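Local coordinates for protein lovastatin nonaketide synthase, polyketide synthase component (Aspergillus terreus, PDB 7CPX) that assembles dihydromonacolin L from malonyl-CoA on its carrier domain, the polyketide-building stage of lovastatin biosynthesis, at residues V1115-F1120 against R1136-M1141; H1122-M1127 against R1190-L1195; S1262-S1267 against S1822-I1827. The protein carries 2 engineered substitutions. All blocks are in the same frame, centred on the assembly; numbering follows the deposited sequence.

Contact 1: residues V1115-F1120 against R1136-M1141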
loop_
_atom_site.group_PDB
_atom_site.type_symbol
_atom_site.label_atom_id
_atom_site.label_comp_id
_atom_site.label_asym_id
_atom_site.label_seq_id
_atom_site.Cartn_x
_atom_site.Cartn_y
_atom_site.Cartn_z
ATOM N N VAL A 1115 1.363 0.891 -45.772
ATOM C CA VAL A 1115 1.109 -0.383 -45.116
ATOM C C VAL A 1115 -0.386 -0.660 -45.145
ATOM O O VAL A 1115 -1.185 0.104 -44.588
ATOM C CB VAL A 1115 1.637 -0.363 -43.677
ATOM C CG1 VAL A 1115 1.186 -1.604 -42.936
ATOM C CG2 VAL A 1115 3.150 -0.237 -43.674
ATOM N N ASN A 1116 -0.773 -1.754 -45.792
ATOM C CA ASN A 1116 -2.166 -2.179 -45.780
ATOM C C ASN A 1116 -2.537 -2.562 -44.354
ATOM O O ASN A 1116 -2.102 -3.601 -43.847
ATOM C CB ASN A 1116 -2.375 -3.346 -46.739
ATOM C CG ASN A 1116 -3.829 -3.762 -46.847
ATOM O OD1 ASN A 1116 -4.635 -3.497 -45.957
ATOM N ND2 ASN A 1116 -4.169 -4.424 -47.945
ATOM N N ILE A 1117 -3.341 -1.720 -43.705
ATOM C CA ILE A 1117 -3.647 -1.923 -42.293
ATOM C C ILE A 1117 -4.275 -3.292 -42.074
ATOM O O ILE A 1117 -3.938 -3.999 -41.116
ATOM C CB ILE A 1117 -4.560 -0.794 -41.781
ATOM C CG1 ILE A 1117 -3.845 0.557 -41.873
ATOM C CG2 ILE A 1117 -4.995 -1.079 -40.359
ATOM C CD1 ILE A 1117 -2.558 0.636 -41.080
ATOM N N ASN A 1118 -5.200 -3.685 -42.949
ATOM C CA ASN A 1118 -5.812 -5.002 -42.819
ATOM C C ASN A 1118 -4.760 -6.099 -42.929
ATOM O O ASN A 1118 -4.724 -7.022 -42.111
ATOM C CB ASN A 1118 -6.896 -5.181 -43.882
ATOM C CG ASN A 1118 -8.050 -4.218 -43.701
ATOM O OD1 ASN A 1118 -9.023 -4.520 -43.011
ATOM N ND2 ASN A 1118 -7.945 -3.048 -44.318
ATOM N N ALA A 1119 -3.877 -5.998 -43.924
ATOM C CA ALA A 1119 -2.813 -6.987 -44.068
ATOM C C ALA A 1119 -1.832 -6.910 -42.907
ATOM O O ALA A 1119 -1.320 -7.937 -42.446
ATOM C CB ALA A 1119 -2.082 -6.787 -45.394
ATOM N N PHE A 1120 -1.547 -5.697 -42.430
ATOM C CA PHE A 1120 -0.645 -5.539 -41.295
ATOM C C PHE A 1120 -1.168 -6.288 -40.078
ATOM O O PHE A 1120 -0.447 -7.079 -39.459
ATOM C CB PHE A 1120 -0.470 -4.051 -40.984
ATOM C CG PHE A 1120 0.320 -3.774 -39.739
ATOM C CD1 PHE A 1120 1.684 -3.986 -39.705
ATOM C CD2 PHE A 1120 -0.302 -3.283 -38.605
ATOM C CE1 PHE A 1120 2.413 -3.725 -38.563
ATOM C CE2 PHE A 1120 0.419 -3.020 -37.459
ATOM C CZ PHE A 1120 1.780 -3.240 -37.438
ATOM N N ARG A 1136 -7.291 -2.363 -33.210
ATOM C CA ARG A 1136 -7.085 -2.227 -34.645
ATOM C C ARG A 1136 -7.372 -0.809 -35.122
ATOM O O ARG A 1136 -7.639 -0.599 -36.310
ATOM C CB ARG A 1136 -7.959 -3.222 -35.407
ATOM C CG ARG A 1136 -7.590 -4.678 -35.194
ATOM C CD ARG A 1136 -8.530 -5.588 -35.967
ATOM N NE ARG A 1136 -8.442 -5.362 -37.406
ATOM C CZ ARG A 1136 -7.813 -6.156 -38.263
ATOM N NH1 ARG A 1136 -7.219 -7.271 -37.871
ATOM N NH2 ARG A 1136 -7.784 -5.827 -39.551
ATOM N N ARG A 1137 -7.319 0.165 -34.218
ATOM C CA ARG A 1137 -7.683 1.546 -34.505
ATOM C C ARG A 1137 -6.617 2.299 -35.291
ATOM O O ARG A 1137 -6.706 3.527 -35.405
ATOM C CB ARG A 1137 -7.974 2.282 -33.195
ATOM C CG ARG A 1137 -9.379 2.072 -32.656
ATOM C CD ARG A 1137 -10.387 2.939 -33.381
ATOM N NE ARG A 1137 -11.687 2.934 -32.723
ATOM C CZ ARG A 1137 -12.652 3.810 -32.968
ATOM N NH1 ARG A 1137 -12.493 4.786 -33.846
ATOM N NH2 ARG A 1137 -13.804 3.705 -32.311
ATOM N N LEU A 1138 -5.621 1.604 -35.837
ATOM C CA LEU A 1138 -4.612 2.255 -36.660
ATOM C C LEU A 1138 -5.225 2.644 -37.998
ATOM O O LEU A 1138 -5.305 1.820 -38.914
ATOM C CB LEU A 1138 -3.412 1.330 -36.860
ATOM C CG LEU A 1138 -2.213 1.892 -37.622
ATOM C CD1 LEU A 1138 -1.660 3.114 -36.922
ATOM C CD2 LEU A 1138 -1.140 0.831 -37.754
ATOM N N HIS A 1139 -5.661 3.900 -38.118
ATOM C CA HIS A 1139 -6.395 4.318 -39.307
ATOM C C HIS A 1139 -5.583 4.074 -40.571
ATOM O O HIS A 1139 -6.068 3.454 -41.525
ATOM C CB HIS A 1139 -6.775 5.794 -39.192
ATOM C CG HIS A 1139 -7.280 6.384 -40.471
ATOM N ND1 HIS A 1139 -8.382 5.890 -41.134
ATOM C CD2 HIS A 1139 -6.829 7.424 -41.213
ATOM C CE1 HIS A 1139 -8.591 6.603 -42.227
ATOM N NE2 HIS A 1139 -7.663 7.539 -42.298
ATOM N N ASN A 1140 -4.343 4.554 -40.598
ATOM C CA ASN A 1140 -3.486 4.360 -41.756
ATOM C C ASN A 1140 -2.036 4.432 -41.312
ATOM O O ASN A 1140 -1.691 5.168 -40.385
ATOM C CB ASN A 1140 -3.750 5.410 -42.838
ATOM C CG ASN A 1140 -3.203 6.773 -42.470
ATOM O OD1 ASN A 1140 -3.172 7.147 -41.299
ATOM N ND2 ASN A 1140 -2.760 7.520 -43.472
ATOM N N MET A 1141 -1.186 3.671 -41.995
ATOM C CA MET A 1141 0.233 3.657 -41.697
ATOM C C MET A 1141 1.015 3.484 -42.988
ATOM O O MET A 1141 0.509 2.972 -43.988
ATOM C CB MET A 1141 0.591 2.545 -40.703
ATOM C CG MET A 1141 2.053 2.537 -40.288
ATOM S SD MET A 1141 2.393 1.448 -38.894
ATOM C CE MET A 1141 1.926 -0.138 -39.578
#
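The Phe1120 ring takes the terminal methyl of Met1141 over one face: CE stands 3.6 Å from the ring centroid, 5° off the normal, a CH-pi contact within a Met-aromatic pair. Leu1138 CD2 approaches the same ring obliquely. The Arg1136 guanidinium has Asn1118 OD1 at its edge and near its plane, a loose polar approach of 3.9 Å to NH2; the amide and guanidinium planes are 46° apart. Met1141 extends as far as SD and then bends (chi3 62°), which turns CE over the ring and to 3.7 Å from Val1115 CG1. Ile1117 packs against segment 1136-1141, its CD1 lying 3.6 Å from Leu1138 CD2 and 3.7 Å from Met1141 CB, while CG2 rests on the Leu1138 carbonyl. Polar links are slight: Val1115 N donates a weak bond to Met1141 O (2.9 Å). At the N-cap of helix 1117-1126, Asn1116 OD1 accepts weakly from Ala1119 N. Leu1138 also touches Val1175 and Thr1179 of helix 1170-1184. His1139 and Asn1140, both facing Thr1151, form a classic beta bulge at the start of strand 1140-1144, within the probable C-terminal hotdog fold of the dehydratase domain.

Contact 2: residues H1122-M1127 against R1190-L1195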
loop_
_atom_site.group_PDB
_atom_site.type_symbol
_atom_site.label_atom_id
_atom_site.label_comp_id
_atom_site.label_asym_id
_atom_site.label_seq_id
_atom_site.Cartn_x
_atom_site.Cartn_y
_atom_site.Cartn_z
ATOM N N HIS A 1122 -3.442 -8.627 -40.094
ATOM C CA HIS A 1122 -3.513 -10.049 -40.414
ATOM C C HIS A 1122 -2.188 -10.734 -40.112
ATOM O O HIS A 1122 -2.149 -11.785 -39.465
ATOM C CB HIS A 1122 -3.894 -10.238 -41.881
ATOM C CG HIS A 1122 -3.777 -11.653 -42.355
ATOM N ND1 HIS A 1122 -4.441 -12.698 -41.750
ATOM C CD2 HIS A 1122 -3.072 -12.196 -43.375
ATOM C CE1 HIS A 1122 -4.150 -13.824 -42.377
ATOM N NE2 HIS A 1122 -3.321 -13.547 -43.367
ATOM N N GLU A 1123 -1.083 -10.139 -40.565
ATOM C CA GLU A 1123 0.229 -10.702 -40.266
ATOM C C GLU A 1123 0.493 -10.687 -38.768
ATOM O O GLU A 1123 1.020 -11.657 -38.208
ATOM C CB GLU A 1123 1.316 -9.927 -41.008
ATOM C CG GLU A 1123 2.640 -10.666 -41.103
ATOM C CD GLU A 1123 3.742 -9.816 -41.703
ATOM O OE1 GLU A 1123 3.661 -8.574 -41.599
ATOM O OE2 GLU A 1123 4.688 -10.389 -42.281
ATOM N N LEU A 1124 0.125 -9.593 -38.098
ATOM C CA LEU A 1124 0.312 -9.517 -36.655
ATOM C C LEU A 1124 -0.412 -10.655 -35.949
ATOM O O LEU A 1124 0.145 -11.293 -35.048
ATOM C CB LEU A 1124 -0.177 -8.160 -36.144
ATOM C CG LEU A 1124 0.698 -6.932 -36.412
ATOM C CD1 LEU A 1124 0.272 -5.796 -35.501
ATOM C CD2 LEU A 1124 2.176 -7.227 -36.226
ATOM N N GLY A 1125 -1.652 -10.930 -36.350
ATOM C CA GLY A 1125 -2.362 -12.069 -35.796
ATOM C C GLY A 1125 -1.682 -13.383 -36.124
ATOM O O GLY A 1125 -1.621 -14.289 -35.288
ATOM N N LEU A 1126 -1.159 -13.505 -37.347
ATOM C CA LEU A 1126 -0.396 -14.697 -37.702
ATOM C C LEU A 1126 0.770 -14.904 -36.749
ATOM O O LEU A 1126 1.143 -16.047 -36.462
ATOM C CB LEU A 1126 0.121 -14.597 -39.138
ATOM C CG LEU A 1126 -0.906 -14.617 -40.271
ATOM C CD1 LEU A 1126 -0.202 -14.497 -41.611
ATOM C CD2 LEU A 1126 -1.754 -15.875 -40.224
ATOM N N MET A 1127 1.355 -13.816 -36.248
ATOM C CA MET A 1127 2.470 -13.892 -35.313
ATOM C C MET A 1127 2.015 -13.799 -33.860
ATOM O O MET A 1127 2.837 -13.541 -32.975
ATOM C CB MET A 1127 3.491 -12.794 -35.616
ATOM C CG MET A 1127 3.821 -12.641 -37.094
ATOM S SD MET A 1127 3.943 -14.210 -37.973
ATOM C CE MET A 1127 5.405 -14.916 -37.220
ATOM N N ARG A 1190 6.935 -10.991 -42.768
ATOM C CA ARG A 1190 7.239 -11.938 -41.696
ATOM C C ARG A 1190 8.584 -11.648 -41.038
ATOM O O ARG A 1190 9.239 -12.559 -40.528
ATOM C CB ARG A 1190 7.206 -13.384 -42.198
ATOM C CG ARG A 1190 5.916 -13.769 -42.889
ATOM C CD ARG A 1190 4.731 -13.780 -41.946
ATOM N NE ARG A 1190 3.501 -14.114 -42.654
ATOM C CZ ARG A 1190 3.190 -15.332 -43.077
ATOM N NH1 ARG A 1190 3.998 -16.360 -42.877
ATOM N NH2 ARG A 1190 2.043 -15.521 -43.722
ATOM N N ARG A 1191 9.011 -10.386 -41.043
ATOM C CA ARG A 1191 10.158 -9.993 -40.238
ATOM C C ARG A 1191 9.864 -10.091 -38.747
ATOM O O ARG A 1191 10.803 -10.078 -37.943
ATOM C CB ARG A 1191 10.581 -8.568 -40.596
ATOM C CG ARG A 1191 11.941 -8.163 -40.063
ATOM C CD ARG A 1191 12.496 -6.973 -40.826
ATOM N NE ARG A 1191 13.387 -6.156 -40.011
ATOM C CZ ARG A 1191 14.626 -6.493 -39.683
ATOM N NH1 ARG A 1191 15.150 -7.649 -40.055
ATOM N NH2 ARG A 1191 15.357 -5.650 -38.960
ATOM N N LEU A 1192 8.593 -10.194 -38.371
ATOM C CA LEU A 1192 8.184 -10.311 -36.974
ATOM C C LEU A 1192 7.969 -11.786 -36.634
ATOM O O LEU A 1192 6.869 -12.239 -36.319
ATOM C CB LEU A 1192 6.921 -9.490 -36.732
ATOM C CG LEU A 1192 6.520 -9.226 -35.283
ATOM C CD1 LEU A 1192 7.459 -8.216 -34.657
ATOM C CD2 LEU A 1192 5.084 -8.738 -35.220
ATOM N N ARG A 1193 9.067 -12.538 -36.699
ATOM C CA ARG A 1193 9.003 -13.988 -36.581
ATOM C C ARG A 1193 8.642 -14.470 -35.181
ATOM O O ARG A 1193 8.345 -15.659 -35.016
ATOM C CB ARG A 1193 10.335 -14.604 -37.010
ATOM C CG ARG A 1193 10.351 -15.046 -38.461
ATOM C CD ARG A 1193 11.760 -15.257 -38.972
ATOM N NE ARG A 1193 12.305 -14.049 -39.580
ATOM C CZ ARG A 1193 11.997 -13.625 -40.798
ATOM N NH1 ARG A 1193 11.129 -14.274 -41.558
ATOM N NH2 ARG A 1193 12.571 -12.520 -41.264
ATOM N N CYS A 1194 8.656 -13.595 -34.178
ATOM C CA CYS A 1194 8.236 -13.963 -32.834
ATOM C C CYS A 1194 7.449 -12.811 -32.230
ATOM O O CYS A 1194 7.584 -11.655 -32.636
ATOM C CB CYS A 1194 9.431 -14.326 -31.943
ATOM S SG CYS A 1194 10.621 -12.996 -31.707
ATOM N N LEU A 1195 6.617 -13.146 -31.247
ATOM C CA LEU A 1195 5.719 -12.177 -30.625
ATOM C C LEU A 1195 6.513 -11.352 -29.620
ATOM O O LEU A 1195 6.844 -11.826 -28.531
ATOM C CB LEU A 1195 4.546 -12.887 -29.960
ATOM C CG LEU A 1195 3.303 -12.048 -29.645
ATOM C CD1 LEU A 1195 2.178 -12.941 -29.165
ATOM C CD2 LEU A 1195 3.602 -10.988 -28.605
#
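Arg1190 packs against Glu1123 and Leu1126, with Glu1123 CG at the edge of its guanidinium. Its chain bends at chi2 (-66°), and CD settles 3.8 Å from Glu1123 CG. Arg1190 NE forms a long salt bridge with Glu1123 OE2 at 3.9 Å, the carboxylate and guanidinium planes being 58° apart. The Arg1190 backbone N also points to that oxygen, but the modelled separation is too short to be trusted in detail. Leu1126 CD1 meets the guanidinium obliquely on the NH2 side. Arg1191 turns away, toward a salt bridge with Asp1231. Next comes Leu1192, whose CD2 packs on Leu1124 CD2, methyl against methyl, at 3.4 Å. Met1127 CG lies 3.2 Å from Leu1192 O, and the bend at chi3 (-67°) brings CE back to the same oxygen. Arg1193 contributes its backbone O, 3.7 Å from Met1127 CE, whereas its guanidinium reaches a salt bridge with Glu2365 of the ketoreductase domain. Last, Leu1195 CB sits 3.5 Å from Met1127 O. In the dehydratase domain, probably its C-terminal hotdog fold, the loop runs beside the C-terminal end of helix 1117-1126, with Ile1181 and Tyr1184 of helix 1170-1184 against Leu1192, before it enters strand 1196-1206.

Contact 3: residues S1262-S1267 against S1822-I1827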
loop_
_atom_site.group_PDB
_atom_site.type_symbol
_atom_site.label_atom_id
_atom_site.label_comp_id
_atom_site.label_asym_id
_atom_site.label_seq_id
_atom_site.Cartn_x
_atom_site.Cartn_y
_atom_site.Cartn_z
ATOM N N SER A 1262 8.545 -15.223 -25.717
ATOM C CA SER A 1262 9.493 -16.251 -25.334
ATOM C C SER A 1262 10.760 -16.078 -26.156
ATOM O O SER A 1262 10.699 -15.612 -27.299
ATOM C CB SER A 1262 8.920 -17.657 -25.559
ATOM O OG SER A 1262 7.822 -17.900 -24.697
ATOM N N PRO A 1263 11.917 -16.442 -25.612
ATOM C CA PRO A 1263 13.171 -16.227 -26.338
ATOM C C PRO A 1263 13.138 -16.910 -27.692
ATOM O O PRO A 1263 12.608 -18.024 -27.819
ATOM C CB PRO A 1263 14.228 -16.857 -25.419
ATOM C CG PRO A 1263 13.625 -16.812 -24.070
ATOM C CD PRO A 1263 12.153 -17.011 -24.274
ATOM N N PRO A 1264 13.686 -16.280 -28.731
ATOM C CA PRO A 1264 13.635 -16.895 -30.062
ATOM C C PRO A 1264 14.363 -18.228 -30.086
ATOM O O PRO A 1264 15.379 -18.417 -29.413
ATOM C CB PRO A 1264 14.319 -15.861 -30.963
ATOM C CG PRO A 1264 14.302 -14.592 -30.194
ATOM C CD PRO A 1264 14.380 -14.982 -28.759
ATOM N N ASP A 1265 13.833 -19.153 -30.875
ATOM C CA ASP A 1265 14.394 -20.484 -31.030
ATOM C C ASP A 1265 14.838 -20.694 -32.471
ATOM O O ASP A 1265 14.563 -19.884 -33.360
ATOM C CB ASP A 1265 13.372 -21.552 -30.627
ATOM C CG ASP A 1265 12.863 -21.367 -29.212
ATOM O OD1 ASP A 1265 13.621 -20.840 -28.371
ATOM O OD2 ASP A 1265 11.706 -21.746 -28.939
ATOM N N ALA A 1266 15.539 -21.806 -32.692
ATOM C CA ALA A 1266 15.962 -22.144 -34.046
ATOM C C ALA A 1266 14.766 -22.335 -34.966
ATOM O O ALA A 1266 14.876 -22.129 -36.180
ATOM C CB ALA A 1266 16.824 -23.405 -34.027
ATOM N N SER A 1267 13.616 -22.727 -34.412
ATOM C CA SER A 1267 12.414 -22.860 -35.227
ATOM C C SER A 1267 11.998 -21.521 -35.818
ATOM O O SER A 1267 11.374 -21.480 -36.885
ATOM C CB SER A 1267 11.276 -23.447 -34.392
ATOM O OG SER A 1267 10.985 -22.620 -33.279
ATOM N N SER A 1822 21.916 -14.416 -36.018
ATOM C CA SER A 1822 22.594 -13.941 -34.821
ATOM C C SER A 1822 22.166 -12.529 -34.468
ATOM O O SER A 1822 22.211 -12.148 -33.293
ATOM C CB SER A 1822 24.107 -13.991 -35.019
ATOM O OG SER A 1822 24.502 -13.170 -36.103
ATOM N N SER A 1823 21.750 -11.751 -35.464
ATOM C CA SER A 1823 21.169 -10.444 -35.207
ATOM C C SER A 1823 19.925 -10.543 -34.337
ATOM O O SER A 1823 19.564 -9.565 -33.675
ATOM C CB SER A 1823 20.843 -9.771 -36.542
ATOM O OG SER A 1823 20.013 -8.639 -36.377
ATOM N N ARG A 1824 19.281 -11.713 -34.301
ATOM C CA ARG A 1824 18.016 -11.888 -33.607
ATOM C C ARG A 1824 18.097 -12.790 -32.384
ATOM O O ARG A 1824 17.213 -12.710 -31.525
ATOM C CB ARG A 1824 16.968 -12.461 -34.572
ATOM C CG ARG A 1824 15.574 -12.616 -33.987
ATOM C CD ARG A 1824 14.603 -13.089 -35.050
ATOM N NE ARG A 1824 15.159 -14.213 -35.788
ATOM C CZ ARG A 1824 15.216 -15.454 -35.324
ATOM N NH1 ARG A 1824 14.712 -15.774 -34.144
ATOM N NH2 ARG A 1824 15.802 -16.393 -36.056
ATOM N N ARG A 1825 19.111 -13.642 -32.280
ATOM C CA ARG A 1825 19.252 -14.524 -31.130
ATOM C C ARG A 1825 20.712 -14.936 -31.015
ATOM O O ARG A 1825 21.484 -14.767 -31.965
ATOM C CB ARG A 1825 18.348 -15.760 -31.256
ATOM C CG ARG A 1825 18.753 -16.730 -32.353
ATOM C CD ARG A 1825 17.738 -17.854 -32.479
ATOM N NE ARG A 1825 18.166 -18.895 -33.406
ATOM C CZ ARG A 1825 18.917 -19.936 -33.073
ATOM N NH1 ARG A 1825 19.368 -20.099 -31.840
ATOM N NH2 ARG A 1825 19.226 -20.836 -34.002
ATOM N N PRO A 1826 21.125 -15.478 -29.862
ATOM C CA PRO A 1826 22.535 -15.850 -29.691
ATOM C C PRO A 1826 22.911 -17.111 -30.453
ATOM O O PRO A 1826 22.920 -18.212 -29.895
ATOM C CB PRO A 1826 22.669 -16.049 -28.172
ATOM C CG PRO A 1826 21.429 -15.461 -27.577
ATOM C CD PRO A 1826 20.371 -15.624 -28.610
ATOM N N ILE A 1827 23.215 -16.957 -31.735
ATOM C CA ILE A 1827 23.640 -18.080 -32.561
ATOM C C ILE A 1827 25.104 -18.378 -32.269
ATOM O O ILE A 1827 25.947 -17.474 -32.276
ATOM C CB ILE A 1827 23.427 -17.772 -34.051
ATOM C CG1 ILE A 1827 21.948 -17.482 -34.339
ATOM C CG2 ILE A 1827 23.947 -18.923 -34.893
ATOM C CD1 ILE A 1827 21.171 -18.644 -34.926
#
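Pro1264 and Arg1825 join two loops at the protein surface: the one leaving strand 1249-1260 of the dehydratase domain, and the one linking helix 1814-1822 to strand 1828-1832, more than 550 residues later. No hydrogen bond spans the two segments, so the contact rests on van der Waals touch around two arginines. The Pro1264 ring and the Arg1824 chain pass side by side, running in opposite senses. The Arg1824 chain bends at chi3 (48°), and NH1 at its end meets Pro1264 CB, which lies at the edge of the guanidinium, near its plane. The proline also faces Arg1825, its CB 4.0 Å from Arg1825 CB. Arg1825 runs extended to NE past the carbonyl oxygens of Pro1264 and Asp1265, and beyond it CZ and NH2 come over Ala1266. Its guanidinium lies with one face over the backbone there: Ala1266 N is 3.8 Å above the centre, and Asp1265 C is offset toward the rim. Ile1827 CD1 lies toward the rim of the opposite face. Ala1266 CB adds a contact with Arg1825 NH2 at 3.5 Å. Both guanidiniums find their charge partner just beyond, since Asp1269 makes salt bridges to Arg1824 NH2 and Arg1825 NH2. Pro1826 centres an inverse gamma turn, after which Ile1827 packs on Asn1818 and Asn1821 of helix 1814-1822 and the chain continues into strand 1828-1832, while the other loop leads on to strand 1275-1280.

Overall arrangement
Contacts 1 and 2 share helix 1117-1126, the first using its N-terminal part and the second its C-terminal part, with centres 14 Å apart. Their segments alternate along the chain, and all four fall within the dehydratase domain. Contact 3 follows both in sequence and involves just one dehydratase segment; its centre is about 15 Å from that of contact 2 and about 28 Å from that of contact 1. Contacts 2 and 3 touch through Cys1194 SG and Pro1264 CG, 4.3 Å apart. Together they trace a path from packing around a dehydratase helix to the surface where that domain meets a loop from a much later part of this multidomain synthase.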